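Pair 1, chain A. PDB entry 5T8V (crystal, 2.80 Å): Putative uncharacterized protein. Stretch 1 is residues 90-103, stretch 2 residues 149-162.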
# COMPACT_ATOMS: atom_id res chain seq x y z
N CYS A 90 -8.65 -12.51 -71.45
CA CYS A 90 -8.93 -12.33 -70.03
C CYS A 90 -10.38 -11.92 -69.82
O CYS A 90 -11.07 -12.47 -68.95
CB CYS A 90 -7.98 -11.28 -69.44
SG CYS A 90 -6.24 -11.76 -69.40
N ASP A 91 -10.87 -10.96 -70.61
CA ASP A 91 -12.24 -10.51 -70.44
C ASP A 91 -13.24 -11.63 -70.71
O ASP A 91 -14.32 -11.66 -70.11
CB ASP A 91 -12.52 -9.32 -71.36
CG ASP A 91 -13.85 -8.66 -71.07
OD1 ASP A 91 -13.89 -7.78 -70.17
OD2 ASP A 91 -14.86 -9.01 -71.72
N SER A 92 -12.89 -12.56 -71.60
CA SER A 92 -13.76 -13.71 -71.83
C SER A 92 -13.77 -14.64 -70.62
O SER A 92 -14.84 -15.05 -70.15
CB SER A 92 -13.29 -14.47 -73.08
OG SER A 92 -13.37 -13.64 -74.23
N ALA A 93 -12.58 -14.97 -70.10
CA ALA A 93 -12.52 -15.81 -68.91
C ALA A 93 -13.26 -15.18 -67.73
O ALA A 93 -13.83 -15.90 -66.90
CB ALA A 93 -11.06 -16.07 -68.53
N LEU A 94 -13.27 -13.85 -67.65
CA LEU A 94 -13.95 -13.18 -66.55
C LEU A 94 -15.46 -13.12 -66.77
O LEU A 94 -16.24 -13.31 -65.83
CB LEU A 94 -13.38 -11.77 -66.36
CG LEU A 94 -12.00 -11.76 -65.70
CD1 LEU A 94 -11.27 -10.46 -65.97
CD2 LEU A 94 -12.16 -12.00 -64.21
N ARG A 95 -15.89 -12.85 -68.01
CA ARG A 95 -17.32 -12.88 -68.31
C ARG A 95 -17.90 -14.27 -68.12
O ARG A 95 -19.09 -14.41 -67.83
CB ARG A 95 -17.57 -12.38 -69.73
CG ARG A 95 -17.46 -10.87 -69.90
CD ARG A 95 -17.89 -10.41 -71.29
NE ARG A 95 -16.90 -10.75 -72.32
CZ ARG A 95 -16.88 -11.87 -73.03
NH1 ARG A 95 -17.81 -12.81 -72.85
NH2 ARG A 95 -15.93 -12.07 -73.93
N GLN A 96 -17.08 -15.31 -68.28
CA GLN A 96 -17.58 -16.67 -68.10
C GLN A 96 -18.14 -16.87 -66.69
O GLN A 96 -19.22 -17.43 -66.52
CB GLN A 96 -16.45 -17.67 -68.37
CG GLN A 96 -16.84 -19.13 -68.13
CD GLN A 96 -17.97 -19.60 -69.02
OE1 GLN A 96 -18.26 -18.98 -70.05
NE2 GLN A 96 -18.60 -20.70 -68.64
N THR A 97 -17.41 -16.40 -65.67
CA THR A 97 -17.75 -16.66 -64.28
C THR A 97 -18.31 -15.43 -63.57
O THR A 97 -18.33 -15.39 -62.34
CB THR A 97 -16.52 -17.17 -63.53
OG1 THR A 97 -15.48 -16.19 -63.57
CG2 THR A 97 -16.01 -18.47 -64.14
N GLU A 98 -18.78 -14.43 -64.32
CA GLU A 98 -19.27 -13.21 -63.69
C GLU A 98 -20.52 -13.48 -62.86
O GLU A 98 -20.61 -13.04 -61.71
CB GLU A 98 -19.54 -12.14 -64.75
CG GLU A 98 -20.61 -12.51 -65.77
CD GLU A 98 -20.72 -11.51 -66.89
OE1 GLU A 98 -21.79 -11.44 -67.54
OE2 GLU A 98 -19.73 -10.78 -67.13
N SER A 99 -21.49 -14.20 -63.42
CA SER A 99 -22.72 -14.53 -62.71
C SER A 99 -22.64 -15.86 -61.98
O SER A 99 -23.53 -16.15 -61.17
CB SER A 99 -23.90 -14.57 -63.69
OG SER A 99 -24.07 -13.31 -64.34
N LEU A 100 -21.60 -16.65 -62.23
CA LEU A 100 -21.46 -17.94 -61.58
C LEU A 100 -21.39 -17.77 -60.06
O LEU A 100 -20.85 -16.80 -59.54
CB LEU A 100 -20.20 -18.64 -62.08
CG LEU A 100 -19.82 -19.97 -61.42
CD1 LEU A 100 -20.88 -21.02 -61.67
CD2 LEU A 100 -18.46 -20.43 -61.91
N ASP A 101 -21.96 -18.75 -59.36
CA ASP A 101 -21.93 -18.80 -57.90
C ASP A 101 -21.08 -20.00 -57.49
O ASP A 101 -21.56 -21.13 -57.44
CB ASP A 101 -23.35 -18.91 -57.33
CG ASP A 101 -23.35 -19.24 -55.85
OD1 ASP A 101 -23.20 -18.31 -55.03
OD2 ASP A 101 -23.51 -20.43 -55.50
N PHE A 102 -19.80 -19.74 -57.22
CA PHE A 102 -18.85 -20.77 -56.83
C PHE A 102 -18.69 -20.87 -55.32
O PHE A 102 -17.69 -21.43 -54.85
CB PHE A 102 -17.49 -20.52 -57.50
CG PHE A 102 -16.99 -19.12 -57.34
CD1 PHE A 102 -16.41 -18.69 -56.16
CD2 PHE A 102 -17.10 -18.22 -58.39
CE1 PHE A 102 -15.94 -17.40 -56.03
CE2 PHE A 102 -16.63 -16.92 -58.26
CZ PHE A 102 -16.06 -16.51 -57.08
N SER A 103 -19.65 -20.36 -54.56
CA SER A 103 -19.54 -20.38 -53.11
C SER A 103 -19.79 -21.78 -52.56
O SER A 103 -20.51 -22.59 -53.14
CB SER A 103 -20.54 -19.40 -52.49
OG SER A 103 -21.87 -19.71 -52.87
N GLU A 149 -11.62 0.38 -66.66
CA GLU A 149 -12.25 0.37 -65.34
C GLU A 149 -13.03 -0.93 -65.13
O GLU A 149 -13.09 -1.44 -64.00
CB GLU A 149 -13.18 1.58 -65.21
CG GLU A 149 -13.15 2.25 -63.84
CD GLU A 149 -13.84 1.43 -62.76
OE1 GLU A 149 -14.70 0.59 -63.11
OE2 GLU A 149 -13.52 1.63 -61.57
N ASN A 150 -13.61 -1.48 -66.20
CA ASN A 150 -14.43 -2.67 -66.06
C ASN A 150 -13.60 -3.88 -65.63
O ASN A 150 -14.08 -4.72 -64.87
CB ASN A 150 -15.14 -2.96 -67.38
CG ASN A 150 -16.09 -4.14 -67.28
OD1 ASN A 150 -17.13 -4.05 -66.62
ND2 ASN A 150 -15.75 -5.24 -67.93
N ALA A 151 -12.36 -3.98 -66.10
CA ALA A 151 -11.50 -5.08 -65.67
C ALA A 151 -11.25 -5.01 -64.17
O ALA A 151 -11.35 -6.02 -63.46
CB ALA A 151 -10.18 -5.05 -66.44
N ILE A 152 -10.95 -3.81 -63.66
CA ILE A 152 -10.82 -3.63 -62.22
C ILE A 152 -12.11 -4.06 -61.53
O ILE A 152 -12.08 -4.75 -60.50
CB ILE A 152 -10.47 -2.17 -61.89
CG1 ILE A 152 -9.11 -1.80 -62.50
CG2 ILE A 152 -10.44 -1.95 -60.38
CD1 ILE A 152 -8.75 -0.34 -62.40
N GLU A 153 -13.26 -3.67 -62.08
CA GLU A 153 -14.53 -4.04 -61.47
C GLU A 153 -14.67 -5.56 -61.38
O GLU A 153 -15.06 -6.10 -60.34
CB GLU A 153 -15.69 -3.44 -62.28
CG GLU A 153 -16.92 -3.12 -61.44
CD GLU A 153 -16.66 -2.02 -60.43
OE1 GLU A 153 -15.72 -1.23 -60.65
OE2 GLU A 153 -17.39 -1.96 -59.42
N GLN A 154 -14.34 -6.27 -62.46
CA GLN A 154 -14.43 -7.73 -62.46
C GLN A 154 -13.50 -8.33 -61.42
O GLN A 154 -13.90 -9.20 -60.64
CB GLN A 154 -14.09 -8.26 -63.86
CG GLN A 154 -15.08 -7.86 -64.94
CD GLN A 154 -14.58 -8.17 -66.34
OE1 GLN A 154 -13.37 -8.17 -66.59
NE2 GLN A 154 -15.50 -8.44 -67.25
N ALA A 155 -12.24 -7.89 -61.39
CA ALA A 155 -11.29 -8.40 -60.41
C ALA A 155 -11.82 -8.19 -58.99
O ALA A 155 -11.78 -9.10 -58.16
CB ALA A 155 -9.94 -7.71 -60.59
N LEU A 156 -12.31 -6.98 -58.70
CA LEU A 156 -12.85 -6.69 -57.38
C LEU A 156 -14.01 -7.61 -57.04
O LEU A 156 -14.10 -8.12 -55.91
CB LEU A 156 -13.28 -5.23 -57.32
CG LEU A 156 -14.00 -4.76 -56.05
CD1 LEU A 156 -13.16 -5.02 -54.81
CD2 LEU A 156 -14.34 -3.29 -56.18
N SER A 157 -14.91 -7.84 -57.99
CA SER A 157 -16.00 -8.79 -57.77
C SER A 157 -15.45 -10.16 -57.41
O SER A 157 -15.86 -10.76 -56.41
CB SER A 157 -16.89 -8.87 -59.01
OG SER A 157 -17.52 -7.63 -59.26
N LEU A 158 -14.51 -10.67 -58.20
CA LEU A 158 -13.95 -11.99 -57.92
C LEU A 158 -13.34 -12.04 -56.53
O LEU A 158 -13.45 -13.06 -55.84
CB LEU A 158 -12.91 -12.36 -58.98
CG LEU A 158 -13.43 -13.18 -60.17
CD1 LEU A 158 -12.32 -13.37 -61.18
CD2 LEU A 158 -13.97 -14.53 -59.72
N CYS A 159 -12.67 -10.97 -56.10
CA CYS A 159 -12.11 -10.95 -54.76
C CYS A 159 -13.21 -11.04 -53.70
O CYS A 159 -13.13 -11.85 -52.77
CB CYS A 159 -11.26 -9.70 -54.56
SG CYS A 159 -9.71 -9.70 -55.48
N LYS A 160 -14.25 -10.22 -53.84
CA LYS A 160 -15.36 -10.27 -52.89
C LYS A 160 -15.96 -11.67 -52.81
O LYS A 160 -16.10 -12.24 -51.73
CB LYS A 160 -16.43 -9.25 -53.26
CG LYS A 160 -16.23 -7.88 -52.61
CD LYS A 160 -17.54 -7.12 -52.45
CE LYS A 160 -17.82 -6.20 -53.62
NZ LYS A 160 -19.10 -5.46 -53.45
N ARG A 161 -16.32 -12.25 -53.97
CA ARG A 161 -16.98 -13.55 -53.96
C ARG A 161 -16.04 -14.65 -53.50
O ARG A 161 -16.50 -15.66 -52.95
CB ARG A 161 -17.54 -13.86 -55.35
CG ARG A 161 -18.36 -12.72 -55.95
CD ARG A 161 -19.46 -13.21 -56.88
NE ARG A 161 -18.95 -14.01 -58.00
CZ ARG A 161 -18.40 -13.51 -59.10
NH1 ARG A 161 -18.26 -12.20 -59.25
NH2 ARG A 161 -17.98 -14.33 -60.05
N LEU A 162 -14.74 -14.49 -53.72
CA LEU A 162 -13.78 -15.47 -53.22
C LEU A 162 -13.69 -15.43 -51.70
O LEU A 162 -13.64 -16.48 -51.05
CB LEU A 162 -12.40 -15.21 -53.83
CG LEU A 162 -12.17 -15.71 -55.26
CD1 LEU A 162 -10.86 -15.16 -55.80
CD2 LEU A 162 -12.16 -17.24 -55.31

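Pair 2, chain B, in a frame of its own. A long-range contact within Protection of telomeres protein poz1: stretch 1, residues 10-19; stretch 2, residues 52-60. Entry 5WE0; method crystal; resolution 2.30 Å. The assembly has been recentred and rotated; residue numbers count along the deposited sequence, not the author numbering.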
# COMPACT_ATOMS: atom_id res chain seq x y z
N VAL B 10 -6.00 -7.09 21.43
CA VAL B 10 -5.85 -5.76 20.81
C VAL B 10 -6.08 -5.84 19.30
O VAL B 10 -6.74 -4.97 18.71
CB VAL B 10 -4.48 -5.15 21.15
CG1 VAL B 10 -4.29 -3.83 20.40
CG2 VAL B 10 -4.31 -4.95 22.67
N LEU B 11 -5.56 -6.90 18.65
CA LEU B 11 -5.80 -7.09 17.22
C LEU B 11 -7.28 -7.22 16.91
O LEU B 11 -7.78 -6.61 15.94
CB LEU B 11 -5.04 -8.33 16.71
CG LEU B 11 -3.60 -8.10 16.25
CD1 LEU B 11 -2.97 -9.37 15.71
CD2 LEU B 11 -3.51 -6.97 15.23
N ASN B 12 -8.02 -7.99 17.72
CA ASN B 12 -9.46 -8.12 17.52
C ASN B 12 -10.19 -6.80 17.67
O ASN B 12 -11.13 -6.51 16.93
CB ASN B 12 -10.04 -9.16 18.49
CG ASN B 12 -9.50 -10.54 18.24
OD1 ASN B 12 -9.03 -11.22 19.15
ND2 ASN B 12 -9.53 -10.96 16.98
N THR B 13 -9.76 -5.97 18.62
CA THR B 13 -10.34 -4.64 18.72
C THR B 13 -10.05 -3.80 17.48
O THR B 13 -10.94 -3.08 16.99
CB THR B 13 -9.84 -3.94 19.99
OG1 THR B 13 -10.38 -4.62 21.14
CG2 THR B 13 -10.25 -2.45 20.01
N LEU B 14 -8.81 -3.83 16.98
CA LEU B 14 -8.50 -3.04 15.78
C LEU B 14 -9.35 -3.48 14.59
O LEU B 14 -9.77 -2.64 13.78
CB LEU B 14 -7.01 -3.13 15.45
CG LEU B 14 -6.12 -2.09 16.15
CD1 LEU B 14 -4.68 -2.23 15.67
CD2 LEU B 14 -6.63 -0.66 15.96
N GLU B 15 -9.64 -4.79 14.49
CA GLU B 15 -10.48 -5.30 13.41
C GLU B 15 -11.81 -4.57 13.34
O GLU B 15 -12.27 -4.21 12.24
CB GLU B 15 -10.78 -6.78 13.64
CG GLU B 15 -9.70 -7.74 13.29
CD GLU B 15 -10.25 -9.11 12.92
OE1 GLU B 15 -11.41 -9.17 12.45
OE2 GLU B 15 -9.53 -10.12 13.09
N THR B 16 -12.44 -4.34 14.49
CA THR B 16 -13.73 -3.67 14.49
C THR B 16 -13.60 -2.20 14.15
O THR B 16 -14.61 -1.56 13.83
CB THR B 16 -14.45 -3.85 15.84
OG1 THR B 16 -14.00 -2.85 16.78
CG2 THR B 16 -14.22 -5.26 16.41
N PHE B 17 -12.40 -1.63 14.26
CA PHE B 17 -12.23 -0.26 13.79
C PHE B 17 -11.75 -0.22 12.34
O PHE B 17 -12.08 0.72 11.60
CB PHE B 17 -11.23 0.51 14.67
CG PHE B 17 -11.79 0.95 16.00
CD1 PHE B 17 -11.74 0.10 17.10
CD2 PHE B 17 -12.40 2.18 16.15
CE1 PHE B 17 -12.27 0.48 18.33
CE2 PHE B 17 -12.93 2.57 17.38
CZ PHE B 17 -12.86 1.72 18.47
N PHE B 18 -10.99 -1.22 11.91
CA PHE B 18 -10.29 -1.11 10.63
C PHE B 18 -11.09 -1.66 9.45
O PHE B 18 -11.06 -1.07 8.37
CB PHE B 18 -8.93 -1.82 10.70
CG PHE B 18 -7.85 -0.98 11.31
CD1 PHE B 18 -8.12 0.32 11.73
CD2 PHE B 18 -6.55 -1.48 11.43
CE1 PHE B 18 -7.12 1.12 12.30
CE2 PHE B 18 -5.53 -0.68 11.99
CZ PHE B 18 -5.82 0.61 12.42
N ILE B 19 -11.79 -2.77 9.63
CA ILE B 19 -12.44 -3.44 8.51
C ILE B 19 -13.67 -2.64 8.09
O ILE B 19 -14.56 -2.36 8.90
CB ILE B 19 -12.78 -4.89 8.87
CG1 ILE B 19 -11.48 -5.66 9.11
CG2 ILE B 19 -13.57 -5.54 7.76
CD1 ILE B 19 -11.64 -7.14 9.32
N MET B 52 1.79 -10.11 10.34
CA MET B 52 0.81 -9.04 10.29
C MET B 52 -0.47 -9.57 9.65
O MET B 52 -0.42 -10.07 8.52
CB MET B 52 1.37 -7.86 9.49
CG MET B 52 0.43 -6.69 9.32
SD MET B 52 0.18 -5.73 10.83
CE MET B 52 1.85 -5.20 11.21
N PRO B 53 -1.62 -9.50 10.33
CA PRO B 53 -2.88 -9.92 9.69
C PRO B 53 -3.16 -9.06 8.46
O PRO B 53 -2.84 -7.88 8.41
CB PRO B 53 -3.94 -9.68 10.78
CG PRO B 53 -3.18 -9.61 12.07
CD PRO B 53 -1.82 -9.06 11.72
N ILE B 54 -3.78 -9.66 7.45
CA ILE B 54 -3.92 -8.96 6.18
C ILE B 54 -4.83 -7.74 6.32
O ILE B 54 -4.65 -6.73 5.61
CB ILE B 54 -4.41 -9.95 5.10
CG1 ILE B 54 -3.88 -9.52 3.74
CG2 ILE B 54 -5.92 -10.04 5.07
CD1 ILE B 54 -2.33 -9.52 3.71
N PHE B 55 -5.81 -7.78 7.25
CA PHE B 55 -6.69 -6.62 7.41
C PHE B 55 -5.90 -5.38 7.85
O PHE B 55 -6.28 -4.25 7.51
CB PHE B 55 -7.84 -6.93 8.39
CG PHE B 55 -7.45 -6.81 9.86
CD1 PHE B 55 -7.54 -5.58 10.52
CD2 PHE B 55 -7.01 -7.92 10.57
CE1 PHE B 55 -7.17 -5.46 11.88
CE2 PHE B 55 -6.64 -7.82 11.93
CZ PHE B 55 -6.71 -6.58 12.58
N MET B 56 -4.78 -5.58 8.55
CA MET B 56 -3.96 -4.46 8.98
C MET B 56 -3.21 -3.83 7.81
O MET B 56 -3.16 -2.60 7.70
CB MET B 56 -2.96 -4.90 10.06
CG MET B 56 -3.62 -5.39 11.36
SD MET B 56 -3.90 -3.99 12.48
CE MET B 56 -2.24 -3.71 13.11
N ASP B 57 -2.59 -4.65 6.95
CA ASP B 57 -1.94 -4.11 5.74
C ASP B 57 -2.93 -3.37 4.85
O ASP B 57 -2.59 -2.32 4.29
CB ASP B 57 -1.27 -5.24 4.95
CG ASP B 57 0.06 -5.68 5.57
OD1 ASP B 57 0.66 -4.88 6.32
OD2 ASP B 57 0.51 -6.80 5.27
N ILE B 58 -4.14 -3.90 4.71
CA ILE B 58 -5.15 -3.26 3.86
C ILE B 58 -5.53 -1.90 4.42
O ILE B 58 -5.66 -0.93 3.67
CB ILE B 58 -6.39 -4.17 3.71
CG1 ILE B 58 -6.08 -5.36 2.81
CG2 ILE B 58 -7.59 -3.41 3.18
CD1 ILE B 58 -7.17 -6.41 2.79
N ALA B 59 -5.74 -1.83 5.73
CA ALA B 59 -6.07 -0.56 6.37
C ALA B 59 -4.93 0.43 6.22
O ALA B 59 -5.15 1.61 5.92
CB ALA B 59 -6.40 -0.78 7.85
N PHE B 60 -3.69 -0.04 6.36
CA PHE B 60 -2.54 0.84 6.15
C PHE B 60 -2.56 1.42 4.74
O PHE B 60 -2.40 2.63 4.56
CB PHE B 60 -1.22 0.12 6.37
CG PHE B 60 -0.05 0.97 6.00
CD1 PHE B 60 0.37 1.99 6.84
CD2 PHE B 60 0.55 0.83 4.75
CE1 PHE B 60 1.42 2.82 6.46
CE2 PHE B 60 1.59 1.66 4.37
CZ PHE B 60 2.02 2.65 5.23

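Pair 1 and pair 2 share one backbone arrangement. Fourteen central residues superpose with an RMSD of 0.7 Å over N, CA and C. In each pair two helices run in roughly the same direction and cross at a similar angle. The angle is 41° in pair 1 and 42° in pair 2, and the closest approach of the axes is 10.7 Å and 10.3 Å. The matched run covers A:Ala93 to A:Leu100 with B:Val10 to B:Phe17, and A:Ala155 to A:Leu162 with B:Pro53 to B:Phe60. Neither contact contains a clear hydrogen bond between its stretches.

A:Leu94 matches B:Leu11, and the side-chain centres lie 0.7 Å apart. Both leucines are buried and have the m, t rotamer. A:Leu94 CD2 packs on A:Leu158 CD1 at 3.3 Å. B:Leu11 CD2 approaches B:Met56 SD at 4.1 Å, and B:Leu11 CD1 touches B:Pro53 CG at 3.7 Å. A:Leu158 and B:Met56 are themselves matched, with side-chain centres 0.7 Å apart. A branched side chain in one pair and a linear thioether in the other therefore fill much the same space.

A:Thr97 matches B:Leu14. Both point toward the partner stretch. The threonine is short, and its OG1 stays 4.5 Å from A:Leu158 CD2. The leucine reaches further, and B:Leu14 CD1 lies 3.7 Å from B:Met56 SD.

The largest differences lie on the second stretch. A:Ser157 matches B:Phe55, and both point toward the first stretch. The serine is too short to make contact. Its OG turns back to its own helix and donates to A:Glu153 O at 3.1 Å. B:Phe55 instead acts as a knob among B:Leu11, B:Leu14, B:Glu15 and B:Phe18. B:Glu15 CG lies over one face of the B:Phe55 ring, 3.5 Å from its centroid, in a CH-pi contact. The matched A:Glu98 has its CA-to-CB bond pointing away, and its chi1 is p where that of B:Glu15 is m. The two side-chain centres are 3.0 Å apart.

A:Arg161 matches B:Ala59, and both point toward the partner. The arginine reaches the loop or turn that follows the helix of the first stretch. Its NH2 comes 2.5 Å from A:Thr97 O, at the guanidinium edge, but the angle is poor for a hydrogen bond. A:Glu98 O lies over one face of the guanidinium. A:Arg161 NH2 also meets the edge of the A:Phe102 ring, 3.4 Å from CE2. The small B:Ala59 contacts an aromatic ring too, with its CB 3.7 Å from B:Phe18 CD2.

A:Phe102 and B:Phe18 are not matched by the superposition, yet each brings a ring to the second stretch. A:Phe102 CE2 packs 3.9 Å from A:Leu158 CD2. B:Phe18 CE2 lies 3.7 Å from B:Met56 SD, with the sulfur at the ring edge. At the two matched positions the large side chain changes place: pair 1 has A:Ser157 and a long A:Arg161, where pair 2 has a large B:Phe55 and the small B:Ala59.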